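Local coordinates for 7beta-hydroxysteroid dehydrogenase (Collinsella aerofaciens, PDB 5FYD), which catalyses the NADPH-dependent reduction of the 7-oxo group of 7-oxolithocholate to yield the bile acid ursodeoxycholate, at residues Val117-Cys122 / Ala161-Met166; Gly136-Val141 / Val179-Ile184. One frame throughout, in Å; residues are numbered along the deposited sequence.

Contact 1: Val117-Cys122 / Ala161-Met166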
loop_
_atom_site.group_PDB
_atom_site.type_symbol
_atom_site.label_atom_id
_atom_site.label_comp_id
_atom_site.label_asym_id
_atom_site.label_seq_id
_atom_site.Cartn_x
_atom_site.Cartn_y
_atom_site.Cartn_z
ATOM N N VAL A 117 -7.218 -20.748 -8.840
ATOM C CA VAL A 117 -6.671 -22.082 -9.065
ATOM C C VAL A 117 -5.968 -22.684 -7.846
ATOM O O VAL A 117 -6.314 -23.806 -7.419
ATOM C CB VAL A 117 -5.756 -22.127 -10.303
ATOM C CG1 VAL A 117 -5.113 -23.501 -10.470
ATOM C CG2 VAL A 117 -6.532 -21.695 -11.549
ATOM N N THR A 118 -4.963 -21.990 -7.312
ATOM C CA THR A 118 -4.305 -22.452 -6.094
ATOM C C THR A 118 -5.296 -22.544 -4.954
ATOM O O THR A 118 -5.285 -23.505 -4.211
ATOM C CB THR A 118 -3.119 -21.571 -5.691
ATOM O OG1 THR A 118 -2.191 -21.498 -6.793
ATOM C CG2 THR A 118 -2.420 -22.135 -4.448
ATOM N N PHE A 119 -6.171 -21.548 -4.856
ATOM C CA PHE A 119 -7.280 -21.578 -3.905
ATOM C C PHE A 119 -8.065 -22.890 -3.989
ATOM O O PHE A 119 -8.175 -23.607 -2.986
ATOM C CB PHE A 119 -8.231 -20.410 -4.127
ATOM C CG PHE A 119 -9.568 -20.622 -3.504
ATOM C CD1 PHE A 119 -9.697 -20.679 -2.112
ATOM C CD2 PHE A 119 -10.693 -20.833 -4.279
ATOM C CE1 PHE A 119 -10.922 -20.890 -1.530
ATOM C CE2 PHE A 119 -11.930 -21.045 -3.686
ATOM C CZ PHE A 119 -12.046 -21.083 -2.305
ATOM N N LEU A 120 -8.592 -23.195 -5.173
ATOM C CA LEU A 120 -9.453 -24.363 -5.305
ATOM C C LEU A 120 -8.688 -25.684 -5.149
ATOM O O LEU A 120 -9.237 -26.618 -4.598
ATOM C CB LEU A 120 -10.241 -24.355 -6.613
ATOM C CG LEU A 120 -11.447 -25.314 -6.589
ATOM C CD1 LEU A 120 -12.515 -24.943 -5.555
ATOM C CD2 LEU A 120 -12.091 -25.377 -7.966
ATOM N N LYS A 121 -7.458 -25.765 -5.653
ATOM C CA LYS A 121 -6.645 -26.966 -5.463
ATOM C C LYS A 121 -6.504 -27.263 -3.978
ATOM O O LYS A 121 -6.709 -28.401 -3.543
ATOM C CB LYS A 121 -5.253 -26.805 -6.100
ATOM C CG LYS A 121 -5.255 -26.921 -7.617
ATOM C CD LYS A 121 -3.835 -26.828 -8.156
ATOM C CE LYS A 121 -3.771 -27.268 -9.607
ATOM N NZ LYS A 121 -2.337 -27.335 -10.022
ATOM N N CYS A 122 -6.174 -26.226 -3.208
ATOM C CA CYS A 122 -5.995 -26.393 -1.776
ATOM C C CYS A 122 -7.311 -26.753 -1.124
ATOM O O CYS A 122 -7.368 -27.684 -0.326
ATOM C CB CYS A 122 -5.388 -25.144 -1.147
ATOM S SG CYS A 122 -3.662 -24.904 -1.589
ATOM N N ALA A 161 -15.007 -13.001 -5.203
ATOM C CA ALA A 161 -16.370 -13.543 -5.345
ATOM C C ALA A 161 -16.357 -15.049 -5.599
ATOM O O ALA A 161 -17.242 -15.791 -5.136
ATOM C CB ALA A 161 -17.120 -12.826 -6.441
ATOM N N PHE A 162 -15.380 -15.513 -6.373
ATOM C CA PHE A 162 -15.217 -16.961 -6.583
ATOM C C PHE A 162 -15.001 -17.660 -5.236
ATOM O O PHE A 162 -15.674 -18.652 -4.894
ATOM C CB PHE A 162 -14.043 -17.229 -7.521
ATOM C CG PHE A 162 -13.906 -18.662 -7.915
ATOM C CD1 PHE A 162 -13.235 -19.558 -7.110
ATOM C CD2 PHE A 162 -14.492 -19.113 -9.095
ATOM C CE1 PHE A 162 -13.115 -20.884 -7.478
ATOM C CE2 PHE A 162 -14.383 -20.419 -9.466
ATOM C CZ PHE A 162 -13.682 -21.310 -8.670
ATOM N N ILE A 163 -14.078 -17.118 -4.443
ATOM C CA ILE A 163 -13.786 -17.684 -3.119
ATOM C C ILE A 163 -15.041 -17.638 -2.241
ATOM O O ILE A 163 -15.369 -18.617 -1.567
ATOM C CB ILE A 163 -12.624 -16.939 -2.427
ATOM C CG1 ILE A 163 -11.317 -17.202 -3.192
ATOM C CG2 ILE A 163 -12.521 -17.326 -0.955
ATOM C CD1 ILE A 163 -10.144 -16.347 -2.777
ATOM N N LEU A 164 -15.745 -16.503 -2.270
ATOM C CA LEU A 164 -16.957 -16.339 -1.462
ATOM C C LEU A 164 -17.996 -17.412 -1.823
ATOM O O LEU A 164 -18.448 -18.191 -0.970
ATOM C CB LEU A 164 -17.547 -14.955 -1.681
ATOM C CG LEU A 164 -18.875 -14.636 -1.004
ATOM C CD1 LEU A 164 -18.860 -14.743 0.514
ATOM C CD2 LEU A 164 -19.287 -13.249 -1.450
ATOM N N LYS A 165 -18.375 -17.438 -3.080
ATOM C CA LYS A 165 -19.452 -18.333 -3.498
ATOM C C LYS A 165 -19.079 -19.817 -3.413
ATOM O O LYS A 165 -19.935 -20.652 -3.065
ATOM C CB LYS A 165 -19.980 -17.962 -4.881
ATOM C CG LYS A 165 -20.604 -16.571 -4.973
ATOM C CD LYS A 165 -21.851 -16.398 -4.128
ATOM C CE LYS A 165 -22.013 -14.963 -3.647
ATOM N NZ LYS A 165 -23.054 -14.883 -2.627
ATOM N N MET A 166 -17.826 -20.163 -3.716
ATOM C CA MET A 166 -17.382 -21.540 -3.558
ATOM C C MET A 166 -17.464 -21.945 -2.095
ATOM O O MET A 166 -17.913 -23.032 -1.768
ATOM C CB MET A 166 -15.951 -21.742 -4.067
ATOM C CG MET A 166 -15.548 -23.221 -4.119
ATOM S SD MET A 166 -16.460 -24.026 -5.470
ATOM C CE MET A 166 -16.363 -25.745 -5.025
#
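Phe119 reaches from one helix to Ile163, Phe162 and Met166 of another, the two lying side by side against the same face of the parallel sheet in a Rossmann-type short-chain dehydrogenase fold. The axes of 117-122 and 161-166 run nearly parallel, at 21°, and come no closer than 10.8 Å, a spacing that suits a large flat ring as filler. The CB of Phe119 points toward the other helix, and CG, anti to the backbone N (chi1 162°), continues from it. Ile163 lies over one face of the ring: its CG1 stands 3.7 Å from the Phe119 ring centroid and only 5° off the normal, a CH-pi contact. The beta-branch of the isoleucine brings a second carbon to the same ring, CG2 lying 3.9 Å from Phe119 CE1. The two phenylalanines cross obliquely, Phe162 CE1 coming to the rim of the Phe119 ring near its plane, 4.0 Å from Phe119 CE2. Met166 CB also stands at this edge, 4.1 Å from Phe119 CE2. An alanine in place of Phe119 would probably open a gap between the helices, leaving Ile163 CG1 without the ring face it covers and Phe162 freer to turn. Beyond the two segments, Tyr90 meets the Phe119 ring edge-to-face, and Phe123 also touches it. Leu120 and Met166 close the more exposed flank, the branched chain crossing the thioether at about a right angle, Leu120 CD1 lying 3.8 Å from Met166 CG and 4.0 Å from Met166 CE.

Contact 2: Gly136-Val141 / Val179-Ile184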
loop_
_atom_site.group_PDB
_atom_site.type_symbol
_atom_site.label_atom_id
_atom_site.label_comp_id
_atom_site.label_asym_id
_atom_site.label_seq_id
_atom_site.Cartn_x
_atom_site.Cartn_y
_atom_site.Cartn_z
ATOM N N GLY A 136 -12.677 -31.583 10.787
ATOM C CA GLY A 136 -11.829 -30.497 10.309
ATOM C C GLY A 136 -12.523 -29.169 10.205
ATOM O O GLY A 136 -13.729 -29.068 10.384
ATOM N N ALA A 137 -11.757 -28.139 9.873
ATOM C CA ALA A 137 -12.340 -26.819 9.701
ATOM C C ALA A 137 -11.644 -26.032 8.627
ATOM O O ALA A 137 -10.428 -26.149 8.450
ATOM C CB ALA A 137 -12.295 -26.074 11.004
ATOM N N VAL A 138 -12.415 -25.237 7.892
ATOM C CA VAL A 138 -11.870 -24.335 6.902
ATOM C C VAL A 138 -12.483 -22.965 7.131
ATOM O O VAL A 138 -13.707 -22.854 7.252
ATOM C CB VAL A 138 -12.214 -24.766 5.466
ATOM C CG1 VAL A 138 -11.651 -23.754 4.444
ATOM C CG2 VAL A 138 -11.686 -26.162 5.189
ATOM N N ILE A 139 -11.649 -21.934 7.187
ATOM C CA ILE A 139 -12.132 -20.542 7.124
ATOM C C ILE A 139 -11.405 -19.883 5.991
ATOM O O ILE A 139 -10.207 -19.697 6.067
ATOM C CB ILE A 139 -11.871 -19.755 8.429
ATOM C CG1 ILE A 139 -12.608 -20.408 9.604
ATOM C CG2 ILE A 139 -12.285 -18.280 8.258
ATOM C CD1 ILE A 139 -12.241 -19.809 10.954
ATOM N N ASN A 140 -12.117 -19.551 4.928
ATOM C CA ASN A 140 -11.509 -18.847 3.822
ATOM C C ASN A 140 -11.853 -17.372 3.896
ATOM O O ASN A 140 -12.894 -16.983 4.413
ATOM C CB ASN A 140 -11.940 -19.430 2.485
ATOM C CG ASN A 140 -11.445 -20.827 2.285
ATOM O OD1 ASN A 140 -10.332 -21.174 2.692
ATOM N ND2 ASN A 140 -12.267 -21.659 1.650
ATOM N N VAL A 141 -10.957 -16.550 3.373
ATOM C CA VAL A 141 -11.075 -15.102 3.464
ATOM C C VAL A 141 -11.502 -14.512 2.128
ATOM O O VAL A 141 -10.854 -14.726 1.098
ATOM C CB VAL A 141 -9.742 -14.512 3.932
ATOM C CG1 VAL A 141 -9.815 -12.990 4.013
ATOM C CG2 VAL A 141 -9.370 -15.123 5.268
ATOM N N VAL A 179 -17.151 -31.585 9.624
ATOM C CA VAL A 179 -16.294 -30.548 9.074
ATOM C C VAL A 179 -17.049 -29.222 9.158
ATOM O O VAL A 179 -18.212 -29.154 8.763
ATOM C CB VAL A 179 -15.915 -30.862 7.622
ATOM C CG1 VAL A 179 -14.871 -29.900 7.103
ATOM C CG2 VAL A 179 -15.403 -32.297 7.504
ATOM N N ASP A 180 -16.410 -28.194 9.701
ATOM C CA ASP A 180 -17.002 -26.851 9.832
ATOM C C ASP A 180 -16.318 -25.899 8.853
ATOM O O ASP A 180 -15.115 -25.724 8.906
ATOM C CB ASP A 180 -16.844 -26.308 11.246
ATOM C CG ASP A 180 -17.638 -27.094 12.280
ATOM O OD1 ASP A 180 -18.710 -27.644 11.938
ATOM O OD2 ASP A 180 -17.169 -27.177 13.439
ATOM N N VAL A 181 -17.095 -25.288 7.966
ATOM C CA VAL A 181 -16.563 -24.412 6.948
ATOM C C VAL A 181 -17.256 -23.072 7.039
ATOM O O VAL A 181 -18.453 -23.006 7.277
ATOM C CB VAL A 181 -16.700 -25.044 5.540
ATOM C CG1 VAL A 181 -16.300 -24.078 4.411
ATOM C CG2 VAL A 181 -15.862 -26.298 5.472
ATOM N N GLU A 182 -16.488 -22.012 6.873
ATOM C CA GLU A 182 -16.974 -20.637 6.931
ATOM C C GLU A 182 -16.186 -19.787 5.956
ATOM O O GLU A 182 -15.004 -20.031 5.733
ATOM C CB GLU A 182 -16.806 -20.083 8.338
ATOM C CG GLU A 182 -17.395 -18.697 8.594
ATOM C CD GLU A 182 -16.839 -18.085 9.869
ATOM O OE1 GLU A 182 -16.633 -18.831 10.863
ATOM O OE2 GLU A 182 -16.557 -16.874 9.853
ATOM N N VAL A 183 -16.853 -18.819 5.363
ATOM C CA VAL A 183 -16.156 -17.708 4.712
ATOM C C VAL A 183 -16.359 -16.435 5.507
ATOM O O VAL A 183 -17.480 -16.109 5.911
ATOM C CB VAL A 183 -16.531 -17.530 3.228
ATOM C CG1 VAL A 183 -18.037 -17.495 2.977
ATOM C CG2 VAL A 183 -15.843 -16.294 2.624
ATOM N N ILE A 184 -15.262 -15.716 5.729
ATOM C CA ILE A 184 -15.306 -14.415 6.384
ATOM C C ILE A 184 -14.907 -13.383 5.336
ATOM O O ILE A 184 -13.835 -13.485 4.742
ATOM C CB ILE A 184 -14.430 -14.335 7.648
ATOM C CG1 ILE A 184 -14.601 -12.954 8.313
ATOM C CG2 ILE A 184 -12.946 -14.606 7.389
ATOM C CD1 ILE A 184 -15.353 -12.979 9.603
#
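The flat peptide groups of 136-141 and 179-184 meet edge to edge, N-H to C=O, with Val138 and Val181 on one face of the sheet they form and Ile139 and Ile184 on the other. Val138 N reaches Asp180 O at 2.9 Å, and Asn140 N reaches Glu182 O at 3.0 Å. The carbonyls of 136-141 answer in the other direction: Gly136 O accepts from Asp180 N and Val138 O from Glu182 N, each at 2.9 Å, and Asn140 O from Ile184 N at 3.0 Å. CA-H groups add weaker contacts to these oxygens, as from Val181 CA to Val138 O at 3.3 Å. Val138 and Val181 lie side by side, CB of Val138 4.0 Å from CG2 of Val181, a fit for compact beta-branched residues beneath helices. Asn140 shares this face; its buried amide is satisfied from outside the pair, ND2 by Thr167 OG1 and OD1 by Tyr90 N. The other face also carries Val141, and there Ile139 CG2 lies 3.8 Å from Ile184 CG2. Asp180, on that face too, turns its OD2 to the Tyr7 hydroxyl. Gly136 has phi 153°, at which a side chain would jam against the preceding carbonyl oxygen. Paired in parallel, residue for residue, these are adjacent strands of the Rossmann-type sheet of short-chain dehydrogenases, joined by a beta-alpha-beta crossover through helix 154-173.

In the fold
Contact 1 lies directly on contact 2, their centres 12 Å apart. Each helix leads into a strand, 105-132 into 136-143 and 154-173 into 179-186, so the helix pair mirrors the strand pair. Between the layers Phe119 CE1 packs 3.5 Å from Asn140 ND2, and Leu164 CD1 lies 3.8 Å from Val183 CG1. Ile163 CG2 comes within 3.7 Å of Val141 O, the oxygen that also accepts a hydrogen bond from Lys160 NZ. Lys160, assigned by similarity to lowering the pKa of Tyr156, comes just before 161-166 in the chain and, bonded to the last residue of 136-141, ties the contacts to the active site. Val141 also approaches the NADP(+)-binding Val20, their side chains about 4 Å apart at the nearest atoms.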